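Local structure of HIT domain-containing protein (Leishmania major, 3KSV) at residues A[17-22]-A[51-56]; A[26-29]-A[35-38]; A[57-62]-A[92-97]; A[72-77]-A[107-112]. The protein probably hydrolyses or transfers nucleotides through a covalent AMP intermediate, as a zinc-binding member of the histidine triad (HIT) family. All coordinates share one frame; numbering follows the deposited sequence.

Contact 1: A[17-22]-A[51-56]; sequences KIIKGD and IPKEHA. With ZN (zinc ion), chain B.
Beside the zinc site of the HIT fold, I19 at the C-terminal end of helix 14-20 meets I51 at the end of strand 48-52 and the K53 backbone just beyond it. The two isoleucines reach toward each other tip to tip, and I19 CD1 lies 3.4 Å from I51 CD1, tighter than usual for two methyls. The CB of I51 points toward the helix, and CG1, between backbone N and carbonyl carbon (chi1 71°), carries CD1 to I19, while the CG2 branch packs on H108. The same I19 methyl rests on the backbone past the strand end, with I19 CD1 3.6 Å from K53 O and 3.8 Å from P52 O. The K53 chain leads away, and its NZ bonds to T31 O. Farther along the segment, H55 binds zinc through ND1 at 2.0 Å, and C13, C16 and H106 complete the Cys2His2 site. P52 O accepts a hydrogen bond from H106 NE2, a second-shell contact that helps to orient this zinc ligand. Helix and strand end therefore meet by van der Waals contact of one methyl, while the zinc supplies the directed bonds, its ligands C13 and C16 on the helix side and H55 on the loop being held by one metal ion.

Contact 2: A[26-29]-A[35-38]; sequences AKVA and LAFM
This is a backbone-to-backbone hairpin contact, in which V28 and A29 both face A36 at the outer edge of the chain's antiparallel sheet, strand 27-30 being outermost and strand 34-38 the next one in. A29 and A36 form a hydrogen-bonded antiparallel pair: A36 N donates to A29 O at 2.9 Å and almost straight (172°). In the other direction A36 O is shared. V28 N reaches A36 O at 2.8 Å in a more bent hydrogen bond (144° at the hydrogen), and A29 N adds a weak bond to A36 O at 3.4 Å. Two residues opposite one make a classic beta bulge, and the chain turns a corner at V28. On the shared face, A29 CB and A36 CB sit 4.2 Å apart, with V28 CB a similar distance from the A36 methyl. The V28 CG2 branch touches M38 SD at 3.9 Å, the two side chains crossing at about a right angle. With CG held between backbone N and carbonyl carbon (chi1 49°), the F37 ring leads away from 26-29 to pack on L49 and I51, while F37 CB stays 3.4 Å from A26 O. I146 of the second subunit covers V28 and A29, and D138 of that subunit packs on M38.

Contact 3: A[57-62]-A[92-97]; sequences SCLHEL and VLQNNG
The backbone of C58 and L59, entering a short 3-10 turn at 59-61, approaches the end of strand 89-96 most closely where the CA atoms of C58 and N96 lie 5.2 Å apart. That strand is the edge at which the HIT sheet runs on into the second subunit: residues 92-96 form an antiparallel ladder with a strand of that chain. N96 OD1 is the polar link across the contact, accepting L59 N at 2.9 Å (157° at the hydrogen), with the donor tilted 30° from the carbonyl plane. A second donor, Q94 NE2, comes to N96 OD1 at 2.9 Å from the opposite face of its plane. The exchange is reciprocal, for N96 ND2 donates to Q94 OE1 at 2.8 Å, and two amides two residues apart on the strand thus hold each other's rotation. In both, the donor stands above the acceptor's carbonyl plane, while the acceptor oxygen lies close to the plane of the donating amide. Q94 gets there with its chain bent at chi2 (-93°). This buried pair presents OD1 to the incoming L59 N-H. L59 also lies against the glutamine end, crossing it obliquely, and the aliphatic side meets the amide oxygen: L59 CB is 3.6 Å from Q94 OE1, and L59 CD2 3.7 Å from the same atom.

Contact 4: A[72-77]-A[107-112]; sequences VLLAKA and VHFHII
L74 extends its CG anti to the backbone N (chi1 -169°), and F109 CG stands anti to its carbonyl carbon (chi1 -75°), so that the isobutyl group of the helix meets the phenyl group of the strand. This is helix-on-sheet packing of the HIT fold: helix 64-82 lies over one face of the antiparallel sheet, and the predicted histidine triad motif H106-H110 runs into the start of strand 109-114. F109 and I111 point their CB atoms toward the helix, whereas H110 between them points away, where its ND1 bonds to H47 NE2 and its ring meets W125 of the second subunit edge-to-face. H108, the predicted AMP-histidine residue, lies one residue before F109, its ND1 bonded to H106 O. The strand that follows the triad loop is thus backed by hydrophobic residues on the side of the helix. Across the contact the two methyls of L74 divide the work. L74 CD2 comes obliquely to the ring, 3.7 Å from F109 CD1 and 4.0 Å from F109 CE1. The second methyl, L74 CD1, touches both strand residues, 3.7 Å from F109 CB. L59 of the second subunit packs on L74 as well, bringing the dimer partner up to this buried cluster. I111 meets the same L74 methyl, with I111 CG1 3.9 Å and I111 CD1 4.0 Å from L74 CD1.

All four contacts reach one antiparallel sheet, but at different depths. Contacts 3 and 4 lie nearer the centre of the chain and share the neighbouring strands 89-96 and 109-114, joined by L93 O and H110 N; contact 4 is wholly apolar, contact 3 a buried amide network. Contacts 1 and 2 lie farther out and meet through strands 48-52 and 34-38, with I51 CD1 packing on the F37 ring. Contact 1 is only partly buried and adds a metal ligand to an apolar touch, whereas contact 2, equally far from the centre, is buried and relies on main-chain bonds. L73 of contact 4 packs on contact 2, and contacts 2, 3 and 4 also touch the second subunit.

Contact 1: A[17-22]-A[51-56]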
loop_
_atom_site.group_PDB
_atom_site.type_symbol
_atom_site.label_atom_id
_atom_site.label_comp_id
_atom_site.label_asym_id
_atom_site.label_seq_id
_atom_site.Cartn_x
_atom_site.Cartn_y
_atom_site.Cartn_z
ATOM N N LYS A 17 -17.869 -11.330 -5.904
ATOM C CA LYS A 17 -18.746 -12.399 -5.416
ATOM C C LYS A 17 -18.907 -12.308 -3.889
ATOM O O LYS A 17 -20.008 -12.416 -3.376
ATOM C CB LYS A 17 -18.195 -13.769 -5.793
ATOM C CG LYS A 17 -18.274 -14.101 -7.271
ATOM C CD LYS A 17 -17.942 -15.582 -7.491
ATOM C CE LYS A 17 -17.610 -15.886 -8.940
ATOM N NZ LYS A 17 -18.841 -15.942 -9.743
ATOM N N ILE A 18 -17.801 -12.105 -3.179
ATOM C CA ILE A 18 -17.830 -11.874 -1.734
ATOM C C ILE A 18 -18.656 -10.621 -1.407
ATOM O O ILE A 18 -19.518 -10.652 -0.533
ATOM C CB ILE A 18 -16.411 -11.725 -1.171
ATOM C CG1 ILE A 18 -15.673 -13.054 -1.266
ATOM C CG2 ILE A 18 -16.424 -11.262 0.285
ATOM C CD1 ILE A 18 -14.169 -12.868 -1.297
ATOM N N ILE A 19 -18.414 -9.537 -2.139
ATOM C CA ILE A 19 -19.040 -8.252 -1.835
ATOM C C ILE A 19 -20.559 -8.307 -1.969
ATOM O O ILE A 19 -21.264 -7.747 -1.136
ATOM C CB ILE A 19 -18.447 -7.099 -2.718
ATOM C CG1 ILE A 19 -17.001 -6.790 -2.312
ATOM C CG2 ILE A 19 -19.293 -5.838 -2.600
ATOM C CD1 ILE A 19 -16.185 -6.165 -3.436
ATOM N N LYS A 20 -21.056 -9.001 -2.993
ATOM C CA LYS A 20 -22.504 -9.102 -3.255
ATOM C C LYS A 20 -23.188 -10.205 -2.433
ATOM O O LYS A 20 -24.429 -10.309 -2.434
ATOM C CB LYS A 20 -22.777 -9.331 -4.754
ATOM C CG LYS A 20 -22.629 -8.089 -5.637
ATOM N N GLY A 21 -22.387 -11.029 -1.752
ATOM C CA GLY A 21 -22.902 -12.129 -0.921
ATOM C C GLY A 21 -23.042 -13.504 -1.578
ATOM O O GLY A 21 -23.675 -14.395 -1.010
ATOM N N ASP A 22 -22.453 -13.700 -2.758
ATOM C CA ASP A 22 -22.551 -14.992 -3.463
ATOM C C ASP A 22 -21.593 -16.032 -2.868
ATOM O O ASP A 22 -21.834 -17.234 -3.005
ATOM C CB ASP A 22 -22.291 -14.838 -4.971
ATOM C CG ASP A 22 -23.347 -13.979 -5.681
ATOM O OD1 ASP A 22 -24.551 -14.061 -5.349
ATOM O OD2 ASP A 22 -22.963 -13.221 -6.603
ATOM N N ILE A 51 -10.270 -4.099 0.629
ATOM C CA ILE A 51 -10.668 -3.881 -0.760
ATOM C C ILE A 51 -11.727 -2.775 -0.893
ATOM O O ILE A 51 -12.539 -2.579 0.012
ATOM C CB ILE A 51 -11.211 -5.186 -1.407
ATOM C CG1 ILE A 51 -12.565 -5.546 -0.843
ATOM C CG2 ILE A 51 -10.240 -6.362 -1.193
ATOM C CD1 ILE A 51 -13.307 -6.540 -1.708
ATOM N N PRO A 52 -11.725 -2.048 -2.023
ATOM C CA PRO A 52 -12.867 -1.202 -2.295
ATOM C C PRO A 52 -14.072 -2.038 -2.703
ATOM O O PRO A 52 -13.922 -3.099 -3.311
ATOM C CB PRO A 52 -12.383 -0.354 -3.468
ATOM C CG PRO A 52 -11.475 -1.253 -4.199
ATOM C CD PRO A 52 -10.747 -1.997 -3.122
ATOM N N LYS A 53 -15.262 -1.570 -2.365
ATOM C CA LYS A 53 -16.480 -2.217 -2.835
ATOM C C LYS A 53 -16.621 -2.097 -4.361
ATOM O O LYS A 53 -17.089 -3.026 -5.012
ATOM C CB LYS A 53 -17.701 -1.633 -2.127
ATOM C CG LYS A 53 -17.863 -2.112 -0.677
ATOM C CD LYS A 53 -18.902 -1.266 0.069
ATOM C CE LYS A 53 -19.371 -1.911 1.364
ATOM N NZ LYS A 53 -20.163 -0.955 2.200
ATOM N N GLU A 54 -16.186 -0.971 -4.922
ATOM C CA GLU A 54 -16.220 -0.737 -6.372
ATOM C C GLU A 54 -15.291 -1.736 -7.070
ATOM O O GLU A 54 -14.186 -1.995 -6.583
ATOM C CB GLU A 54 -15.760 0.714 -6.680
ATOM C CG GLU A 54 -15.829 1.149 -8.168
ATOM C CD GLU A 54 -14.925 2.375 -8.523
ATOM O OE1 GLU A 54 -14.349 3.057 -7.613
ATOM O OE2 GLU A 54 -14.786 2.642 -9.747
ATOM N N HIS A 55 -15.725 -2.298 -8.199
ATOM C CA HIS A 55 -14.827 -3.132 -9.008
ATOM C C HIS A 55 -13.877 -2.242 -9.815
ATOM O O HIS A 55 -14.157 -1.899 -10.967
ATOM C CB HIS A 55 -15.582 -4.098 -9.944
ATOM C CG HIS A 55 -14.680 -5.043 -10.688
ATOM N ND1 HIS A 55 -14.193 -6.208 -10.136
ATOM C CD2 HIS A 55 -14.158 -4.974 -11.938
ATOM C CE1 HIS A 55 -13.413 -6.816 -11.012
ATOM N NE2 HIS A 55 -13.380 -6.092 -12.117
ATOM N N ALA A 56 -12.763 -1.867 -9.194
ATOM C CA ALA A 56 -11.640 -1.225 -9.897
ATOM C C ALA A 56 -10.578 -2.297 -10.073
ATOM O O ALA A 56 -10.199 -2.946 -9.109
ATOM C CB ALA A 56 -11.095 -0.077 -9.090
HETATM ZN ZN ZN B . -14.346 -7.377 -8.539
#

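Contact 2: A[26-29]-A[35-38]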
loop_
_atom_site.group_PDB
_atom_site.type_symbol
_atom_site.label_atom_id
_atom_site.label_comp_id
_atom_site.label_asym_id
_atom_site.label_seq_id
_atom_site.Cartn_x
_atom_site.Cartn_y
_atom_site.Cartn_z
ATOM N N ALA A 26 -16.072 -14.064 6.509
ATOM C CA ALA A 26 -16.213 -13.291 7.732
ATOM C C ALA A 26 -15.679 -11.885 7.481
ATOM O O ALA A 26 -14.519 -11.687 7.128
ATOM C CB ALA A 26 -15.477 -13.955 8.898
ATOM N N LYS A 27 -16.558 -10.926 7.682
ATOM C CA LYS A 27 -16.285 -9.527 7.445
ATOM C C LYS A 27 -15.569 -8.921 8.689
ATOM O O LYS A 27 -16.111 -8.935 9.799
ATOM C CB LYS A 27 -17.672 -8.945 7.170
ATOM C CG LYS A 27 -17.838 -7.505 6.827
ATOM C CD LYS A 27 -19.369 -7.200 6.927
ATOM C CE LYS A 27 -19.827 -6.994 8.407
ATOM N NZ LYS A 27 -21.137 -7.636 8.733
ATOM N N VAL A 28 -14.324 -8.469 8.515
ATOM C CA VAL A 28 -13.525 -7.864 9.614
ATOM C C VAL A 28 -13.899 -6.379 9.856
ATOM O O VAL A 28 -13.808 -5.855 10.977
ATOM C CB VAL A 28 -11.994 -8.042 9.334
ATOM C CG1 VAL A 28 -11.138 -7.121 10.188
ATOM C CG2 VAL A 28 -11.596 -9.506 9.537
ATOM N N ALA A 29 -14.338 -5.708 8.800
ATOM C CA ALA A 29 -14.824 -4.341 8.887
ATOM C C ALA A 29 -15.516 -4.008 7.572
ATOM O O ALA A 29 -15.274 -4.659 6.547
ATOM C CB ALA A 29 -13.687 -3.382 9.155
ATOM N N LEU A 35 -14.312 -2.760 2.239
ATOM C CA LEU A 35 -14.491 -3.937 3.067
ATOM C C LEU A 35 -13.123 -4.527 3.485
ATOM O O LEU A 35 -12.148 -4.443 2.732
ATOM C CB LEU A 35 -15.301 -4.972 2.269
ATOM C CG LEU A 35 -16.159 -5.964 3.034
ATOM C CD1 LEU A 35 -17.537 -5.343 3.282
ATOM C CD2 LEU A 35 -16.252 -7.324 2.273
ATOM N N ALA A 36 -13.059 -5.131 4.673
ATOM C CA ALA A 36 -11.903 -5.902 5.114
ATOM C C ALA A 36 -12.287 -7.327 5.521
ATOM O O ALA A 36 -13.366 -7.567 6.093
ATOM C CB ALA A 36 -11.201 -5.185 6.265
ATOM N N PHE A 37 -11.393 -8.272 5.226
ATOM C CA PHE A 37 -11.526 -9.647 5.651
ATOM C C PHE A 37 -10.174 -10.382 5.692
ATOM O O PHE A 37 -9.136 -9.843 5.304
ATOM C CB PHE A 37 -12.536 -10.377 4.767
ATOM C CG PHE A 37 -12.303 -10.197 3.318
ATOM C CD1 PHE A 37 -11.448 -11.048 2.639
ATOM C CD2 PHE A 37 -12.945 -9.194 2.626
ATOM C CE1 PHE A 37 -11.224 -10.902 1.265
ATOM C CE2 PHE A 37 -12.738 -9.027 1.263
ATOM C CZ PHE A 37 -11.865 -9.883 0.573
ATOM N N MET A 38 -10.193 -11.610 6.191
ATOM C CA MET A 38 -8.979 -12.413 6.295
ATOM C C MET A 38 -8.608 -13.036 4.943
ATOM O O MET A 38 -9.473 -13.304 4.104
ATOM C CB MET A 38 -9.144 -13.501 7.356
ATOM C CG MET A 38 -9.587 -13.003 8.759
ATOM S SD MET A 38 -8.478 -11.796 9.519
ATOM C CE MET A 38 -6.959 -12.754 9.533
#

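Contact 3: A[57-62]-A[92-97]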
loop_
_atom_site.group_PDB
_atom_site.type_symbol
_atom_site.label_atom_id
_atom_site.label_comp_id
_atom_site.label_asym_id
_atom_site.label_seq_id
_atom_site.Cartn_x
_atom_site.Cartn_y
_atom_site.Cartn_z
ATOM N N SER A 57 -10.118 -2.519 -11.293
ATOM C CA SER A 57 -9.090 -3.538 -11.513
ATOM C C SER A 57 -7.678 -3.108 -11.006
ATOM O O SER A 57 -6.902 -3.945 -10.519
ATOM C CB SER A 57 -9.062 -3.939 -12.990
ATOM O OG SER A 57 -7.845 -4.599 -13.313
ATOM N N CYS A 58 -7.366 -1.814 -11.123
ATOM C CA CYS A 58 -6.087 -1.249 -10.664
ATOM C C CYS A 58 -6.351 0.034 -9.846
ATOM O O CYS A 58 -7.424 0.641 -9.930
ATOM C CB CYS A 58 -5.148 -0.940 -11.849
ATOM S SG CYS A 58 -4.907 -2.286 -13.101
ATOM N N LEU A 59 -5.362 0.443 -9.058
ATOM C CA LEU A 59 -5.542 1.537 -8.116
ATOM C C LEU A 59 -5.864 2.838 -8.825
ATOM O O LEU A 59 -6.622 3.664 -8.295
ATOM C CB LEU A 59 -4.295 1.703 -7.226
ATOM C CG LEU A 59 -4.446 2.659 -6.041
ATOM C CD1 LEU A 59 -5.571 2.217 -5.117
ATOM C CD2 LEU A 59 -3.116 2.791 -5.253
ATOM N N HIS A 60 -5.316 3.002 -10.027
ATOM C CA HIS A 60 -5.531 4.221 -10.815
ATOM C C HIS A 60 -6.945 4.337 -11.366
ATOM O O HIS A 60 -7.307 5.385 -11.884
ATOM C CB HIS A 60 -4.484 4.391 -11.944
ATOM C CG HIS A 60 -4.474 3.299 -12.970
ATOM N ND1 HIS A 60 -5.171 3.387 -14.163
ATOM C CD2 HIS A 60 -3.808 2.121 -13.013
ATOM C CE1 HIS A 60 -4.977 2.284 -14.868
ATOM N NE2 HIS A 60 -4.148 1.502 -14.192
ATOM N N GLU A 61 -7.739 3.270 -11.242
ATOM C CA GLU A 61 -9.123 3.304 -11.687
ATOM C C GLU A 61 -10.074 3.624 -10.541
ATOM O O GLU A 61 -11.271 3.801 -10.756
ATOM C CB GLU A 61 -9.488 1.971 -12.333
ATOM C CG GLU A 61 -8.840 1.764 -13.704
ATOM C CD GLU A 61 -9.265 0.456 -14.371
ATOM O OE1 GLU A 61 -8.960 -0.613 -13.793
ATOM O OE2 GLU A 61 -9.895 0.495 -15.464
ATOM N N LEU A 62 -9.531 3.719 -9.327
ATOM C CA LEU A 62 -10.337 3.917 -8.124
ATOM C C LEU A 62 -10.757 5.390 -8.013
ATOM O O LEU A 62 -9.959 6.281 -8.311
ATOM C CB LEU A 62 -9.502 3.506 -6.897
ATOM C CG LEU A 62 -10.187 3.146 -5.581
ATOM C CD1 LEU A 62 -11.210 2.040 -5.779
ATOM C CD2 LEU A 62 -9.136 2.761 -4.559
ATOM N N VAL A 92 2.469 -3.787 3.810
ATOM C CA VAL A 92 1.289 -3.460 3.038
ATOM C C VAL A 92 1.687 -3.538 1.554
ATOM O O VAL A 92 2.647 -2.913 1.117
ATOM C CB VAL A 92 0.738 -2.059 3.382
ATOM C CG1 VAL A 92 -0.455 -1.712 2.466
ATOM C CG2 VAL A 92 0.301 -2.014 4.856
ATOM N N LEU A 93 0.931 -4.325 0.793
ATOM C CA LEU A 93 1.241 -4.620 -0.582
ATOM C C LEU A 93 -0.020 -4.564 -1.413
ATOM O O LEU A 93 -1.027 -5.160 -1.066
ATOM C CB LEU A 93 1.840 -6.011 -0.698
ATOM C CG LEU A 93 2.212 -6.433 -2.122
ATOM C CD1 LEU A 93 3.437 -5.627 -2.580
ATOM C CD2 LEU A 93 2.478 -7.917 -2.147
ATOM N N GLN A 94 0.041 -3.852 -2.542
ATOM C CA GLN A 94 -1.095 -3.797 -3.469
ATOM C C GLN A 94 -0.543 -3.876 -4.870
ATOM O O GLN A 94 0.275 -3.056 -5.253
ATOM C CB GLN A 94 -1.877 -2.514 -3.263
ATOM C CG GLN A 94 -3.232 -2.485 -3.966
ATOM C CD GLN A 94 -3.151 -1.860 -5.325
ATOM O OE1 GLN A 94 -2.427 -0.882 -5.509
ATOM N NE2 GLN A 94 -3.883 -2.428 -6.309
ATOM N N ASN A 95 -1.017 -4.871 -5.621
ATOM C CA ASN A 95 -0.455 -5.232 -6.915
ATOM C C ASN A 95 -1.369 -4.804 -8.095
ATOM O O ASN A 95 -2.592 -4.908 -8.015
ATOM C CB ASN A 95 -0.286 -6.739 -6.939
ATOM C CG ASN A 95 0.645 -7.235 -5.854
ATOM O OD1 ASN A 95 1.610 -6.575 -5.486
ATOM N ND2 ASN A 95 0.378 -8.415 -5.369
ATOM N N ASN A 96 -0.766 -4.314 -9.174
ATOM C CA ASN A 96 -1.509 -3.731 -10.279
ATOM C C ASN A 96 -0.978 -4.265 -11.587
ATOM O O ASN A 96 0.016 -3.779 -12.088
ATOM C CB ASN A 96 -1.398 -2.230 -10.233
ATOM C CG ASN A 96 -1.979 -1.660 -8.969
ATOM O OD1 ASN A 96 -3.174 -1.429 -8.884
ATOM N ND2 ASN A 96 -1.123 -1.430 -7.975
ATOM N N GLY A 97 -1.614 -5.326 -12.079
ATOM C CA GLY A 97 -1.163 -6.020 -13.283
ATOM C C GLY A 97 -0.594 -7.390 -12.981
ATOM O O GLY A 97 0.021 -7.599 -11.945
#

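Contact 4: A[72-77]-A[107-112]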
loop_
_atom_site.group_PDB
_atom_site.type_symbol
_atom_site.label_atom_id
_atom_site.label_comp_id
_atom_site.label_asym_id
_atom_site.label_seq_id
_atom_site.Cartn_x
_atom_site.Cartn_y
_atom_site.Cartn_z
ATOM N N VAL A 72 -8.284 5.245 4.892
ATOM C CA VAL A 72 -8.706 5.255 6.281
ATOM C C VAL A 72 -8.889 3.832 6.814
ATOM O O VAL A 72 -8.378 3.522 7.883
ATOM C CB VAL A 72 -10.017 6.065 6.478
ATOM C CG1 VAL A 72 -10.680 5.717 7.800
ATOM C CG2 VAL A 72 -9.724 7.557 6.393
ATOM N N LEU A 73 -9.595 2.972 6.067
ATOM C CA LEU A 73 -9.737 1.578 6.477
ATOM C C LEU A 73 -8.402 0.843 6.539
ATOM O O LEU A 73 -8.203 0.007 7.415
ATOM C CB LEU A 73 -10.691 0.817 5.563
ATOM C CG LEU A 73 -11.068 -0.591 6.049
ATOM C CD1 LEU A 73 -11.390 -0.644 7.546
ATOM C CD2 LEU A 73 -12.239 -1.160 5.195
ATOM N N LEU A 74 -7.498 1.142 5.618
ATOM C CA LEU A 74 -6.148 0.546 5.636
ATOM C C LEU A 74 -5.375 0.886 6.927
ATOM O O LEU A 74 -4.756 0.017 7.559
ATOM C CB LEU A 74 -5.368 1.022 4.420
ATOM C CG LEU A 74 -4.040 0.346 4.098
ATOM C CD1 LEU A 74 -4.237 -1.150 3.856
ATOM C CD2 LEU A 74 -3.423 1.031 2.866
ATOM N N ALA A 75 -5.442 2.150 7.325
ATOM C CA ALA A 75 -4.807 2.621 8.559
ATOM C C ALA A 75 -5.423 1.962 9.784
ATOM O O ALA A 75 -4.718 1.592 10.709
ATOM C CB ALA A 75 -4.910 4.166 8.673
ATOM N N LYS A 76 -6.744 1.826 9.789
ATOM C CA LYS A 76 -7.430 1.176 10.905
ATOM C C LYS A 76 -7.045 -0.293 11.002
ATOM O O LYS A 76 -6.746 -0.790 12.099
ATOM C CB LYS A 76 -8.946 1.305 10.767
ATOM C CG LYS A 76 -9.415 2.702 10.982
ATOM C CD LYS A 76 -10.913 2.821 11.021
ATOM C CE LYS A 76 -11.334 4.233 11.443
ATOM N NZ LYS A 76 -12.810 4.343 11.533
ATOM N N ALA A 77 -7.062 -0.971 9.857
ATOM C CA ALA A 77 -6.653 -2.360 9.756
ATOM C C ALA A 77 -5.206 -2.567 10.215
ATOM O O ALA A 77 -4.915 -3.532 10.915
ATOM C CB ALA A 77 -6.864 -2.889 8.305
ATOM N N VAL A 107 -8.880 -4.327 -7.035
ATOM C CA VAL A 107 -7.889 -3.746 -6.116
ATOM C C VAL A 107 -8.018 -4.414 -4.743
ATOM O O VAL A 107 -9.115 -4.510 -4.183
ATOM C CB VAL A 107 -8.087 -2.227 -5.950
ATOM C CG1 VAL A 107 -7.226 -1.682 -4.811
ATOM C CG2 VAL A 107 -7.769 -1.492 -7.275
ATOM N N HIS A 108 -6.898 -4.908 -4.214
ATOM C CA HIS A 108 -6.868 -5.401 -2.847
ATOM C C HIS A 108 -5.509 -5.122 -2.218
ATOM O O HIS A 108 -4.469 -5.410 -2.808
ATOM C CB HIS A 108 -7.248 -6.880 -2.771
ATOM C CG HIS A 108 -6.481 -7.758 -3.707
ATOM N ND1 HIS A 108 -6.638 -7.700 -5.074
ATOM C CD2 HIS A 108 -5.592 -8.752 -3.472
ATOM C CE1 HIS A 108 -5.868 -8.611 -5.639
ATOM N NE2 HIS A 108 -5.220 -9.261 -4.692
ATOM N N PHE A 109 -5.555 -4.511 -1.038
ATOM C CA PHE A 109 -4.387 -4.256 -0.218
ATOM C C PHE A 109 -4.190 -5.422 0.740
ATOM O O PHE A 109 -5.056 -5.720 1.539
ATOM C CB PHE A 109 -4.577 -2.966 0.593
ATOM C CG PHE A 109 -4.431 -1.726 -0.207
ATOM C CD1 PHE A 109 -3.219 -1.042 -0.223
ATOM C CD2 PHE A 109 -5.489 -1.249 -0.964
ATOM C CE1 PHE A 109 -3.066 0.075 -0.956
ATOM C CE2 PHE A 109 -5.343 -0.107 -1.716
ATOM C CZ PHE A 109 -4.128 0.571 -1.705
ATOM N N HIS A 110 -3.049 -6.080 0.650
ATOM C CA HIS A 110 -2.654 -7.084 1.615
ATOM C C HIS A 110 -2.037 -6.341 2.813
ATOM O O HIS A 110 -1.224 -5.413 2.607
ATOM C CB HIS A 110 -1.577 -7.991 1.010
ATOM C CG HIS A 110 -1.988 -8.726 -0.238
ATOM N ND1 HIS A 110 -2.460 -10.017 -0.214
ATOM C CD2 HIS A 110 -1.909 -8.379 -1.549
ATOM C CE1 HIS A 110 -2.685 -10.420 -1.452
ATOM N NE2 HIS A 110 -2.362 -9.443 -2.283
ATOM N N ILE A 111 -2.414 -6.738 4.038
ATOM C CA ILE A 111 -1.666 -6.362 5.257
ATOM C C ILE A 111 -1.117 -7.639 5.861
ATOM O O ILE A 111 -1.882 -8.455 6.377
ATOM C CB ILE A 111 -2.489 -5.563 6.302
ATOM C CG1 ILE A 111 -3.342 -4.453 5.644
ATOM C CG2 ILE A 111 -1.523 -4.904 7.347
ATOM C CD1 ILE A 111 -4.542 -4.963 4.850
ATOM N N ILE A 112 0.206 -7.832 5.759
ATOM C CA ILE A 112 0.834 -9.145 5.989
ATOM C C ILE A 112 1.771 -9.072 7.190
ATOM O O ILE A 112 2.813 -8.416 7.100
ATOM C CB ILE A 112 1.660 -9.619 4.764
ATOM C CG1 ILE A 112 0.855 -9.553 3.457
ATOM C CG2 ILE A 112 2.117 -11.049 4.953
ATOM C CD1 ILE A 112 1.719 -9.466 2.232
#